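Local coordinates for glycoside hydrolase 15-related protein (Kribbella flavida, PDB 5Z3E) that hydrolyses the alpha-1,6-glucosidic linkage of isomaltose from its non-reducing end, giving beta-D-glucose and D-glucose, at residues G128-R133 with V182-A187; P63-Y68 with V309-G314; R242-A247 with K257-S262. The protein carries 1 engineered substitution. One frame throughout, in Å; residues are numbered along the deposited sequence. Where two conformers were deposited one is given.

How the contacts relate
Contact 2 opens first, at 63-68, in the loop after helix 32-52, and is the last to close, at 309-314; the 240 residues between its segments contain both other contacts. Within that span contact 1 joins the loop 128-133 to helix 175-188, and after it, in series, contact 3 closes a short excursion of nine residues between helix 231-248 and the turn at 257-262. Contacts 1 and 2 meet directly where Arg133 NH1 probably hydrogen-bonds to Ala67 O, whereas contact 3 stays about 10 Å or more, nearest atoms, from both. Together they fasten loops to one another and to helices of the alpha/alpha barrel.

Contact 1. Residues G128-R133 with V182-A187; sequences GMLPTR and VDYLLA
A chi1 of -175° swings the Tyr184 ring away from its own backbone N and out from helix 175-188 toward Leu130, whose CG sits beside its backbone N (chi1 -66°) and carries CD1 over the ring. The pair ties a connecting loop to a helix of the (alpha/alpha)6 barrel, the catalytic fold of glycoside hydrolase family 15. The two side chains run past each other in opposite directions, and Leu130 CD1 lies 3.7 Å from the centroid of the Tyr184 ring, practically on the ring normal, a CH-pi contact over the face. Leu130 CG follows at 3.7 Å from Tyr184 CE1. Met129, bent back at chi2 and chi3, comes in obliquely, its CE 3.9 Å from Tyr184 CE1.

The phenol oxygen, itself flanked by Met129 and Leu130 carbons, meets the loop backbone. Leu130 N donates to Tyr184 OH over 3.1 Å, a bent bond with an N-H...O angle of 141°. In a buried contact, the hydroxyl thus satisfies a main-chain amide. A water completes the link, 2.6 Å from Tyr184 OH and 2.8 Å from Leu130 O. A phenylalanine here would probably leave the Leu130 amide and the water without their hydroxyl partner. Tyr153 of helix 151-167 packs edge-to-face with the Tyr184 ring and also touches Leu130, which further meets Gln110 and Val111 of helix 108-119, so the loop is held among three helices. The Met129 side chain is about 8 Å from that of Trp145, which by similarity binds substrate. Met129 CB and CE each stand 3.5 Å from Tyr184 OH.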
ATOM      1  N   GLY A 128      16.527  -5.465  14.932  1.00 10.67           N
ATOM      2  CA  GLY A 128      16.006  -6.791  15.204  1.00 11.83           C
ATOM      3  C   GLY A 128      14.589  -7.047  14.696  1.00 10.25           C
ATOM      4  O   GLY A 128      14.063  -8.135  14.903  1.00 11.50           O
ATOM      5  N   MET A 129      13.973  -6.063  14.072  1.00  9.57           N
ATOM      6  CA  MET A 129      12.575  -6.164  13.700  1.00  9.04           C
ATOM      7  C   MET A 129      12.383  -6.981  12.426  1.00  8.83           C
ATOM      8  O   MET A 129      13.328  -7.353  11.739  1.00 10.09           O
ATOM      9  CB  MET A 129      12.001  -4.748  13.587  1.00  8.74           C
ATOM     10  CG  MET A 129      12.114  -3.967  14.891  1.00  9.22           C
ATOM     11  SD  MET A 129      11.238  -4.699  16.300  1.00 10.32           S
ATOM     12  CE  MET A 129       9.614  -4.142  15.941  1.00 10.41           C
ATOM     13  N   LEU A 130      11.118  -7.282  12.101  1.00  8.68           N
ATOM     14  CA  LEU A 130      10.832  -7.977  10.848  1.00  8.64           C
ATOM     15  C   LEU A 130      11.189  -7.065   9.673  1.00  8.68           C
ATOM     16  O   LEU A 130      11.180  -5.831   9.794  1.00  9.28           O
ATOM     17  CB  LEU A 130       9.361  -8.389  10.772  1.00  8.83           C
ATOM     18  CG  LEU A 130       8.877  -9.412  11.748  1.00  9.98           C
ATOM     19  CD1 LEU A 130       7.440  -9.776  11.479  1.00 10.87           C
ATOM     20  CD2 LEU A 130       9.722 -10.632  11.697  1.00 12.98           C
ATOM     21  N   PRO A 131      11.520  -7.651   8.530  1.00  9.09           N
ATOM     22  CA  PRO A 131      12.088  -6.868   7.426  1.00  9.51           C
ATOM     23  C   PRO A 131      11.048  -6.159   6.571  1.00  9.10           C
ATOM     24  O   PRO A 131       9.834  -6.419   6.652  1.00 10.13           O
ATOM     25  CB  PRO A 131      12.837  -7.909   6.607  1.00 10.74           C
ATOM     26  CG  PRO A 131      11.974  -9.118   6.787  1.00 11.05           C
ATOM     27  CD  PRO A 131      11.572  -9.091   8.249  1.00  9.97           C
ATOM     28  N   THR A 132      11.588  -5.293   5.726  1.00  8.80           N
ATOM     29  CA  THR A 132      10.853  -4.599   4.682  1.00  9.09           C
ATOM     30  C   THR A 132      11.003  -5.348   3.358  1.00  9.40           C
ATOM     31  O   THR A 132      10.024  -5.833   2.798  1.00 11.10           O
ATOM     32  CB  THR A 132      11.343  -3.162   4.609  1.00  9.76           C
ATOM     33  OG1 THR A 132      10.944  -2.553   5.835  1.00 10.20           O
ATOM     34  CG2 THR A 132      10.764  -2.427   3.418  1.00 12.00           C
ATOM     35  N   ARG A 133      12.209  -5.494   2.842  1.00  9.47           N
ATOM     36  CA  ARG A 133      12.397  -6.292   1.631  1.00  9.96           C
ATOM     37  C   ARG A 133      12.466  -7.755   1.975  1.00  9.03           C
ATOM     38  O   ARG A 133      13.178  -8.127   2.919  1.00 10.09           O
ATOM     39  CB  ARG A 133      13.681  -5.907   0.885  1.00  9.89           C
ATOM     40  CG  ARG A 133      13.739  -4.467   0.443  1.00 10.68           C
ATOM     41  CD  ARG A 133      14.878  -4.256  -0.520  1.00 11.31           C
ATOM     42  NE  ARG A 133      15.124  -2.845  -0.757  1.00 11.82           N
ATOM     43  CZ  ARG A 133      15.836  -2.387  -1.778  1.00 12.91           C
ATOM     44  NH1 ARG A 133      16.425  -3.227  -2.611  1.00 14.64           N
ATOM     45  NH2 ARG A 133      15.901  -1.112  -1.979  1.00 15.87           N
ATOM     46  N   VAL A 182      -0.733 -10.365  13.241  1.00  6.31           N
ATOM     47  CA  VAL A 182      -1.534  -9.714  14.264  1.00  6.22           C
ATOM     48  C   VAL A 182      -0.731  -9.536  15.538  1.00  6.32           C
ATOM     49  O   VAL A 182      -0.701  -8.452  16.123  1.00  6.80           O
ATOM     50  CB  VAL A 182      -2.849 -10.473  14.546  1.00  6.66           C
ATOM     51  CG1 VAL A 182      -3.530  -9.912  15.773  1.00  7.54           C
ATOM     52  CG2 VAL A 182      -3.783 -10.415  13.353  1.00  6.97           C
ATOM     53  N   ASP A 183      -0.084 -10.598  16.009  1.00  6.67           N
ATOM     54  CA  ASP A 183       0.683 -10.487  17.250  1.00  7.37           C
ATOM     55  C   ASP A 183       1.747  -9.397  17.128  1.00  6.99           C
ATOM     56  O   ASP A 183       1.988  -8.639  18.068  1.00  7.76           O
ATOM     57  CB  ASP A 183       1.334 -11.823  17.600  1.00  7.97           C
ATOM     58  CG  ASP A 183       0.367 -12.860  18.162  1.00  9.10           C
ATOM     59  OD1 ASP A 183      -0.741 -12.508  18.600  1.00 10.53           O
ATOM     60  OD2 ASP A 183       0.803 -14.037  18.230  1.00 11.06           O
ATOM     61  N   TYR A 184       2.422  -9.347  15.984  1.00  6.85           N
ATOM     62  CA  TYR A 184       3.460  -8.348  15.748  1.00  6.83           C
ATOM     63  C   TYR A 184       2.872  -6.935  15.799  1.00  6.69           C
ATOM     64  O   TYR A 184       3.421  -6.051  16.475  1.00  7.40           O
ATOM     65  CB  TYR A 184       4.095  -8.651  14.399  1.00  7.13           C
ATOM     66  CG  TYR A 184       5.275  -7.781  14.029  1.00  7.10           C
ATOM     67  CD1 TYR A 184       6.473  -7.854  14.713  1.00  7.50           C
ATOM     68  CD2 TYR A 184       5.220  -6.913  12.944  1.00  7.91           C
ATOM     69  CE1 TYR A 184       7.573  -7.104  14.342  1.00  7.49           C
ATOM     70  CE2 TYR A 184       6.312  -6.169  12.548  1.00  8.04           C
ATOM     71  CZ  TYR A 184       7.496  -6.274  13.239  1.00  7.67           C
ATOM     72  OH  TYR A 184       8.634  -5.612  12.884  1.00  8.36           O
ATOM     73  N   LEU A 185       1.776  -6.705  15.083  1.00  6.56           N
ATOM     74  CA  LEU A 185       1.196  -5.379  15.041  1.00  6.54           C
ATOM     75  C   LEU A 185       0.600  -4.936  16.354  1.00  6.65           C
ATOM     76  O   LEU A 185       0.691  -3.760  16.710  1.00  7.36           O
ATOM     77  CB  LEU A 185       0.162  -5.291  13.925  1.00  6.83           C
ATOM     78  CG  LEU A 185       0.725  -5.380  12.512  1.00  7.42           C
ATOM     79  CD1 LEU A 185      -0.393  -5.419  11.508  1.00  9.16           C
ATOM     80  CD2 LEU A 185       1.692  -4.245  12.239  1.00  8.19           C
ATOM     81  N   LEU A 186      -0.007  -5.854  17.109  1.00  6.69           N
ATOM     82  CA  LEU A 186      -0.553  -5.465  18.406  1.00  7.29           C
ATOM     83  C   LEU A 186       0.564  -4.961  19.324  1.00  7.75           C
ATOM     84  O   LEU A 186       0.335  -4.090  20.149  1.00  8.99           O
ATOM     85  CB  LEU A 186      -1.319  -6.609  19.060  1.00  7.51           C
ATOM     86  CG  LEU A 186      -2.617  -7.013  18.375  1.00  8.09           C
ATOM     87  CD1 LEU A 186      -3.179  -8.241  19.063  1.00  9.92           C
ATOM     88  CD2 LEU A 186      -3.646  -5.907  18.381  1.00 10.07           C
ATOM     89  N   ALA A 187       1.757  -5.529  19.199  1.00  7.77           N
ATOM     90  CA  ALA A 187       2.890  -5.113  20.012  1.00  8.47           C
ATOM     91  C   ALA A 187       3.537  -3.826  19.545  1.00  7.95           C
ATOM     92  O   ALA A 187       4.053  -3.077  20.377  1.00  9.47           O
ATOM     93  CB  ALA A 187       3.926  -6.217  20.038  1.00 10.02           C
TER
HETATM   94  O   HOH W   1       8.698  -4.622  10.439  1.00  8.98           O

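Contact 2. Residues P63-Y68 with V309-G314; sequences PTFSAY and VFYGGG
Beside the active-site pocket of the (alpha/alpha)6 barrel, two loops meet through four aromatic side chains, Phe65 opposed by Tyr311 and Tyr68 by Phe310. In each pair the two side chains come from opposite directions, bridging backbones whose closest CA atoms, those of Phe65 and Tyr311, are 13.7 Å apart. Phe65, its ring extended away from the backbone N by a chi1 of -172°, presents its far edge to the phenol: Tyr311 OH lies near the plane of the Phe65 ring, 3.3 Å from Phe65 CZ and 3.4 Å from Phe65 CE1. The hydroxyl finds its polar partner elsewhere, in a hydrogen bond with Gly375 O, which helps fix it against the hydrocarbon edge. The second pair is looser, with Tyr68 OH 4.0 Å from Phe310 CZ.

Within each loop the two rings brace one another. Phe65 CD2 rests 3.6 Å above the Tyr68 ring plane, toward its rim, while Tyr311 CD1 lies 3.6 Å above the Phe310 ring plane, over its centre. Trp370 of helix 367-374 meets both Phe310 and Tyr311, extending the aromatic cluster. The side chain of Tyr68 is about 6 Å from that of Glu198, the probable proton donor, and that of Phe310 equally far from the engineered Ala355, at the position inferred to hold a proton acceptor. Such an aromatic border, built from loops at the end of the barrel, is consistent with the sugar-binding pocket of a family 15 glucohydrolase.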
ATOM      1  N   PRO A  63      10.548  -5.902 -11.714  1.00 18.37           N
ATOM      2  CA  PRO A  63      11.448  -6.927 -12.247  1.00 20.40           C
ATOM      3  C   PRO A  63      12.616  -6.436 -13.078  1.00 20.33           C
ATOM      4  O   PRO A  63      13.591  -7.177 -13.189  1.00 25.04           O
ATOM      5  CB  PRO A  63      10.489  -7.810 -13.030  1.00 28.02           C
ATOM      6  CG  PRO A  63       9.240  -6.982 -13.286  1.00 27.87           C
ATOM      7  CD  PRO A  63       9.155  -6.074 -12.164  1.00 22.96           C
ATOM      8  N   THR A  64      12.539  -5.240 -13.618  1.00 18.95           N
ATOM      9  CA  THR A  64      13.638  -4.738 -14.437  1.00 20.41           C
ATOM     10  C   THR A  64      14.330  -3.532 -13.866  1.00 19.13           C
ATOM     11  O   THR A  64      15.188  -2.935 -14.536  1.00 23.74           O
ATOM     12  CB  THR A  64      13.198  -4.395 -15.862  1.00 23.98           C
ATOM     13  OG1 THR A  64      12.237  -3.337 -15.785  1.00 23.38           O
ATOM     14  CG2 THR A  64      12.576  -5.595 -16.508  1.00 31.28           C
ATOM     15  N   PHE A  65      14.046  -3.203 -12.622  1.00 17.43           N
ATOM     16  CA  PHE A  65      14.693  -2.066 -11.978  1.00 16.73           C
ATOM     17  C   PHE A  65      15.803  -2.638 -11.129  1.00 16.91           C
ATOM     18  O   PHE A  65      15.558  -3.363 -10.186  1.00 16.80           O
ATOM     19  CB  PHE A  65      13.703  -1.271 -11.133  1.00 17.24           C
ATOM     20  CG  PHE A  65      14.262   0.006 -10.591  1.00 17.78           C
ATOM     21  CD1 PHE A  65      14.586   1.048 -11.449  1.00 18.24           C
ATOM     22  CD2 PHE A  65      14.452   0.197  -9.236  1.00 18.61           C
ATOM     23  CE1 PHE A  65      15.098   2.210 -10.962  1.00 19.79           C
ATOM     24  CE2 PHE A  65      14.930   1.387  -8.740  1.00 20.08           C
ATOM     25  CZ  PHE A  65      15.279   2.401  -9.623  1.00 20.15           C
ATOM     26  N   SER A  66      17.048  -2.385 -11.497  1.00 20.47           N
ATOM     27  CA  SER A  66      18.186  -3.103 -10.914  1.00 24.29           C
ATOM     28  C   SER A  66      18.194  -3.123  -9.398  1.00 21.09           C
ATOM     29  O   SER A  66      18.433  -4.166  -8.798  1.00 21.62           O
ATOM     30  CB  SER A  66      19.494  -2.546 -11.449  1.00 33.31           C
ATOM     31  OG  SER A  66      19.510  -2.963 -12.785  1.00 46.97           O
ATOM     32  N   ALA A  67      17.967  -1.965  -8.777  1.00 19.94           N
ATOM     33  CA  ALA A  67      18.043  -1.848  -7.321  1.00 20.38           C
ATOM     34  C   ALA A  67      17.011  -2.710  -6.611  1.00 17.46           C
ATOM     35  O   ALA A  67      17.208  -3.047  -5.440  1.00 18.19           O
ATOM     36  CB  ALA A  67      17.890  -0.398  -6.899  1.00 25.36           C
ATOM     37  N   TYR A  68      15.873  -2.991  -7.265  1.00 15.49           N
ATOM     38  CA  TYR A  68      14.784  -3.751  -6.649  1.00 14.27           C
ATOM     39  C   TYR A  68      14.695  -5.188  -7.154  1.00 14.41           C
ATOM     40  O   TYR A  68      13.853  -5.946  -6.663  1.00 13.85           O
ATOM     41  CB  TYR A  68      13.437  -3.075  -6.891  1.00 15.31           C
ATOM     42  CG  TYR A  68      13.270  -1.701  -6.315  1.00 15.28           C
ATOM     43  CD1 TYR A  68      14.193  -1.138  -5.454  1.00 18.05           C
ATOM     44  CD2 TYR A  68      12.128  -0.970  -6.640  1.00 18.18           C
ATOM     45  CE1 TYR A  68      14.003   0.145  -4.962  1.00 20.32           C
ATOM     46  CE2 TYR A  68      11.949   0.323  -6.159  1.00 21.92           C
ATOM     47  CZ  TYR A  68      12.904   0.876  -5.328  1.00 22.26           C
ATOM     48  OH  TYR A  68      12.714   2.154  -4.834  1.00 27.88           O
ATOM     49  N   VAL A 309      12.747  14.574  -3.512  1.00 22.99           N
ATOM     50  CA  VAL A 309      13.781  14.768  -4.513  1.00 25.49           C
ATOM     51  C   VAL A 309      14.084  13.490  -5.287  1.00 22.72           C
ATOM     52  O   VAL A 309      14.932  13.466  -6.181  1.00 25.06           O
ATOM     53  CB  VAL A 309      15.090  15.308  -3.882  1.00 27.19           C
ATOM     54  CG1 VAL A 309      14.861  16.695  -3.300  1.00 29.06           C
ATOM     55  CG2 VAL A 309      15.592  14.373  -2.825  1.00 27.96           C
ATOM     56  N   PHE A 310      13.363  12.406  -4.929  1.00 22.33           N
ATOM     57  CA  PHE A 310      13.619  11.132  -5.527  1.00 21.79           C
ATOM     58  C   PHE A 310      13.222  11.203  -6.998  1.00 20.86           C
ATOM     59  O   PHE A 310      12.047  11.443  -7.311  1.00 20.11           O
ATOM     60  CB  PHE A 310      12.863  10.067  -4.737  1.00 21.33           C
ATOM     61  CG  PHE A 310      13.012   8.661  -5.241  1.00 19.67           C
ATOM     62  CD1 PHE A 310      14.256   8.022  -5.257  1.00 21.78           C
ATOM     63  CD2 PHE A 310      11.881   7.947  -5.631  1.00 19.14           C
ATOM     64  CE1 PHE A 310      14.346   6.690  -5.647  1.00 22.75           C
ATOM     65  CE2 PHE A 310      11.985   6.610  -6.042  1.00 20.43           C
ATOM     66  CZ  PHE A 310      13.217   5.978  -6.037  1.00 20.98           C
ATOM     67  N   TYR A 311      14.220  11.061  -7.889  1.00 23.35           N
ATOM     68  CA  TYR A 311      14.004  11.303  -9.281  1.00 21.93           C
ATOM     69  C   TYR A 311      13.399  12.684  -9.563  1.00 21.35           C
ATOM     70  O   TYR A 311      12.687  12.889 -10.557  1.00 21.51           O
ATOM     71  CB  TYR A 311      13.210  10.204  -9.998  1.00 22.76           C
ATOM     72  CG  TYR A 311      13.978   8.919 -10.153  1.00 21.60           C
ATOM     73  CD1 TYR A 311      14.057   7.975  -9.148  1.00 22.20           C
ATOM     74  CD2 TYR A 311      14.705   8.686 -11.338  1.00 24.70           C
ATOM     75  CE1 TYR A 311      14.784   6.811  -9.308  1.00 23.33           C
ATOM     76  CE2 TYR A 311      15.444   7.518 -11.503  1.00 25.84           C
ATOM     77  CZ  TYR A 311      15.489   6.577 -10.489  1.00 24.87           C
ATOM     78  OH  TYR A 311      16.198   5.414 -10.674  1.00 25.01           O
ATOM     79  N   GLY A 312      13.771  13.642  -8.716  1.00 22.10           N
ATOM     80  CA  GLY A 312      13.240  15.000  -8.854  1.00 22.80           C
ATOM     81  C   GLY A 312      11.864  15.245  -8.314  1.00 19.42           C
ATOM     82  O   GLY A 312      11.334  16.353  -8.426  1.00 19.85           O
ATOM     83  N   GLY A 313      11.245  14.213  -7.698  1.00 18.38           N
ATOM     84  CA  GLY A 313       9.918  14.395  -7.171  1.00 15.90           C
ATOM     85  C   GLY A 313       8.853  14.442  -8.251  1.00 14.15           C
ATOM     86  O   GLY A 313       8.171  15.472  -8.440  1.00 14.75           O
ATOM     87  N   GLY A 314       8.675  13.327  -8.944  1.00 14.67           N
ATOM     88  CA  GLY A 314       7.715  13.250 -10.019  1.00 13.88           C
ATOM     89  C   GLY A 314       6.331  12.824  -9.582  1.00 12.64           C
ATOM     90  O   GLY A 314       6.008  12.829  -8.398  1.00 12.44           O
TER

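Contact 3. Residues R242-A247 with K257-S262; sequences RSLVSA and KWLGSS
Leu244 and Val245, on helix 231-248, receive the loop 257-262 through a single side chain, that of Leu259. The loop starts at Lys257, which may pair with Asp265. Trp258 follows, its indole stacked on His203 and its carbonyl opening a type II beta turn that runs to Ser261.

At the first corner of that turn Leu259 points toward the helix. Its chi1 of -57° sets CG beside the backbone N and so carries one methyl to Leu244 and the other to the helix backbone; the side chain crosses that of Leu244 at about a right angle. Leu259 CD1 comes up against the branch carbon of Leu244, on the side away from CB, a close carbon-carbon approach of 3.4 Å to Leu244 CG, with both Leu244 methyls flanking it slightly farther off. The second methyl, Leu259 CD2, lies over the helix backbone, 3.9 Å from Leu244 O and 4.3 Å from Val245 CA. The contact joins an irregular connection to a helix of the (alpha/alpha)6 barrel of family 15, and Val206 and Leu209 of helix 206-220 also touch Leu259, placing it between two helices.

Gly260 takes the third place of the turn with a positive phi of 83°, where a CB would collide with Leu259 O; its backbone also bonds that of Glu248. Ser261 then closes the turn, its N donating to Trp258 O over 3.0 Å. Ser261 has two modelled conformers, and in the one described its OG gives the same oxygen a second bond of 2.7 Å, in the carbonyl plane and on a lone pair, less certain than the bond from Ser261 N. There Ser261 CB sits 3.5 Å above the Trp258 ring plane, toward the rim.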
ATOM      1  N   ARG A 242      -6.901   5.375  16.117  1.00  6.63           N
ATOM      2  CA  ARG A 242      -7.741   6.513  15.779  1.00  6.64           C
ATOM      3  C   ARG A 242      -7.623   7.631  16.810  1.00  6.77           C
ATOM      4  O   ARG A 242      -7.625   8.808  16.443  1.00  7.26           O
ATOM      5  CB  ARG A 242      -9.193   6.099  15.569  1.00  6.94           C
ATOM      6  CG  ARG A 242      -9.379   5.137  14.419  1.00  6.97           C
ATOM      7  CD  ARG A 242     -10.839   4.921  14.048  1.00  7.03           C
ATOM      8  NE  ARG A 242     -11.630   4.434  15.171  1.00  7.01           N
ATOM      9  CZ  ARG A 242     -11.894   3.165  15.471  1.00  6.61           C
ATOM     10  NH1 ARG A 242     -11.474   2.181  14.692  1.00  6.99           N
ATOM     11  NH2 ARG A 242     -12.559   2.871  16.583  1.00  7.30           N
ATOM     12  N   SER A 243      -7.498   7.287  18.088  1.00  7.22           N
ATOM     13  CA  SER A 243      -7.299   8.300  19.111  1.00  7.67           C
ATOM     14  C   SER A 243      -6.026   9.099  18.862  1.00  7.48           C
ATOM     15  O   SER A 243      -5.994  10.320  19.027  1.00  8.38           O
ATOM     16  CB  SER A 243      -7.204   7.676  20.498  1.00  8.83           C
ATOM     17  OG  SER A 243      -8.412   7.084  20.908  1.00  9.04           O
ATOM     18  N   LEU A 244      -4.952   8.414  18.515  1.00  7.78           N
ATOM     19  CA  LEU A 244      -3.685   9.063  18.270  1.00  8.31           C
ATOM     20  C   LEU A 244      -3.776   9.997  17.055  1.00  7.31           C
ATOM     21  O   LEU A 244      -3.275  11.132  17.082  1.00  7.90           O
ATOM     22  CB  LEU A 244      -2.645   7.998  18.103  1.00 10.75           C
ATOM     23  CG  LEU A 244      -1.243   8.417  18.061  1.00 11.40           C
ATOM     24  CD1 LEU A 244      -0.840   9.254  19.280  1.00 12.61           C
ATOM     25  CD2 LEU A 244      -0.345   7.143  18.028  1.00 11.81           C
ATOM     26  N   VAL A 245      -4.418   9.526  15.980  1.00  7.24           N
ATOM     27  CA  VAL A 245      -4.606  10.358  14.808  1.00  7.10           C
ATOM     28  C   VAL A 245      -5.498  11.555  15.118  1.00  7.40           C
ATOM     29  O   VAL A 245      -5.218  12.673  14.677  1.00  8.04           O
ATOM     30  CB  VAL A 245      -5.108   9.514  13.632  1.00  7.63           C
ATOM     31  CG1 VAL A 245      -5.455  10.380  12.441  1.00  9.01           C
ATOM     32  CG2 VAL A 245      -4.066   8.466  13.237  1.00  8.30           C
ATOM     33  N   SER A 246      -6.569  11.362  15.891  0.61  7.18           N
ATOM     34  CA  SER A 246      -7.395  12.510  16.261  0.61  7.51           C
ATOM     35  C   SER A 246      -6.613  13.546  17.057  0.61  7.72           C
ATOM     36  O   SER A 246      -6.830  14.751  16.913  0.61  8.23           O
ATOM     37  CB  SER A 246      -8.602  12.045  17.061  0.61  8.72           C
ATOM     38  OG  SER A 246      -9.528  11.329  16.257  0.61 10.32           O
ATOM     39  N   ALA A 247      -5.722  13.093  17.934  1.00  7.57           N
ATOM     40  CA  ALA A 247      -4.970  14.000  18.799  1.00  8.22           C
ATOM     41  C   ALA A 247      -3.856  14.735  18.096  1.00  7.82           C
ATOM     42  O   ALA A 247      -3.571  15.871  18.459  1.00  9.11           O
ATOM     43  CB  ALA A 247      -4.412  13.242  19.985  1.00  9.37           C
ATOM     44  N   LYS A 257       0.803  14.299   7.331  0.58  7.16           N
ATOM     45  CA  LYS A 257       1.762  13.310   6.914  0.58  7.52           C
ATOM     46  C   LYS A 257       2.259  12.431   8.065  0.58  7.10           C
ATOM     47  O   LYS A 257       2.318  11.196   7.943  0.58  7.48           O
ATOM     48  CB  LYS A 257       2.866  14.097   6.224  0.58  9.00           C
ATOM     49  CG  LYS A 257       4.040  13.385   5.815  0.58 10.26           C
ATOM     50  CD  LYS A 257       4.869  14.233   4.851  0.58 10.42           C
ATOM     51  CE  LYS A 257       6.131  13.605   4.674  0.58 12.78           C
ATOM     52  NZ  LYS A 257       6.058  12.490   3.853  0.58  5.79           N
ATOM     53  N   TRP A 258       2.642  13.037   9.165  1.00  7.20           N
ATOM     54  CA  TRP A 258       3.019  12.307  10.365  1.00  7.03           C
ATOM     55  C   TRP A 258       2.470  13.054  11.561  1.00  6.83           C
ATOM     56  O   TRP A 258       2.142  14.241  11.507  1.00  7.38           O
ATOM     57  CB  TRP A 258       4.528  12.044  10.449  1.00  7.31           C
ATOM     58  CG  TRP A 258       5.460  13.225  10.479  1.00  7.71           C
ATOM     59  CD1 TRP A 258       5.630  14.125  11.493  1.00  7.96           C
ATOM     60  CD2 TRP A 258       6.448  13.549   9.493  1.00  8.61           C
ATOM     61  NE1 TRP A 258       6.657  14.987  11.187  1.00  8.57           N
ATOM     62  CE2 TRP A 258       7.179  14.648   9.971  1.00  9.06           C
ATOM     63  CE3 TRP A 258       6.798  13.004   8.272  1.00 10.78           C
ATOM     64  CZ2 TRP A 258       8.248  15.206   9.255  1.00 10.90           C
ATOM     65  CZ3 TRP A 258       7.843  13.565   7.561  1.00 12.94           C
ATOM     66  CH2 TRP A 258       8.552  14.652   8.057  1.00 13.59           C
ATOM     67  N   LEU A 259       2.334  12.340  12.677  1.00  6.78           N
ATOM     68  CA  LEU A 259       1.820  12.978  13.880  1.00  6.74           C
ATOM     69  C   LEU A 259       2.660  14.187  14.196  1.00  6.95           C
ATOM     70  O   LEU A 259       3.905  14.104  14.182  1.00  7.58           O
ATOM     71  CB  LEU A 259       1.853  12.010  15.062  1.00  7.04           C
ATOM     72  CG  LEU A 259       1.104  10.687  14.884  1.00  7.19           C
ATOM     73  CD1 LEU A 259       1.198   9.902  16.164  1.00  7.90           C
ATOM     74  CD2 LEU A 259      -0.359  10.880  14.448  1.00  7.38           C
ATOM     75  N   GLY A 260       2.032  15.321  14.482  1.00  7.22           N
ATOM     76  CA  GLY A 260       2.770  16.510  14.827  1.00  8.24           C
ATOM     77  C   GLY A 260       3.288  17.324  13.645  1.00  8.66           C
ATOM     78  O   GLY A 260       4.086  18.233  13.865  1.00 11.84           O
ATOM     79  N   SER A 261       2.906  17.025  12.417  0.60  8.30           N
ATOM     80  CA  SER A 261       3.260  17.833  11.258  0.60  8.36           C
ATOM     81  C   SER A 261       2.042  18.588  10.783  0.60  7.69           C
ATOM     82  O   SER A 261       0.906  18.279  11.156  0.60  9.65           O
ATOM     83  CB  SER A 261       3.753  16.909  10.107  0.60  9.62           C
ATOM     84  OG  SER A 261       2.704  16.136   9.631  0.60  9.29           O
ATOM     85  N   SER A 262       2.270  19.552   9.899  1.00  8.23           N
ATOM     86  CA  SER A 262       1.192  20.297   9.267  1.00  8.55           C
ATOM     87  C   SER A 262       0.941  19.908   7.810  1.00  9.02           C
ATOM     88  O   SER A 262      -0.129  20.219   7.284  1.00 10.80           O
ATOM     89  CB  SER A 262       1.466  21.802   9.352  1.00  9.50           C
ATOM     90  OG  SER A 262       2.658  22.159   8.688  1.00  9.48           O
TER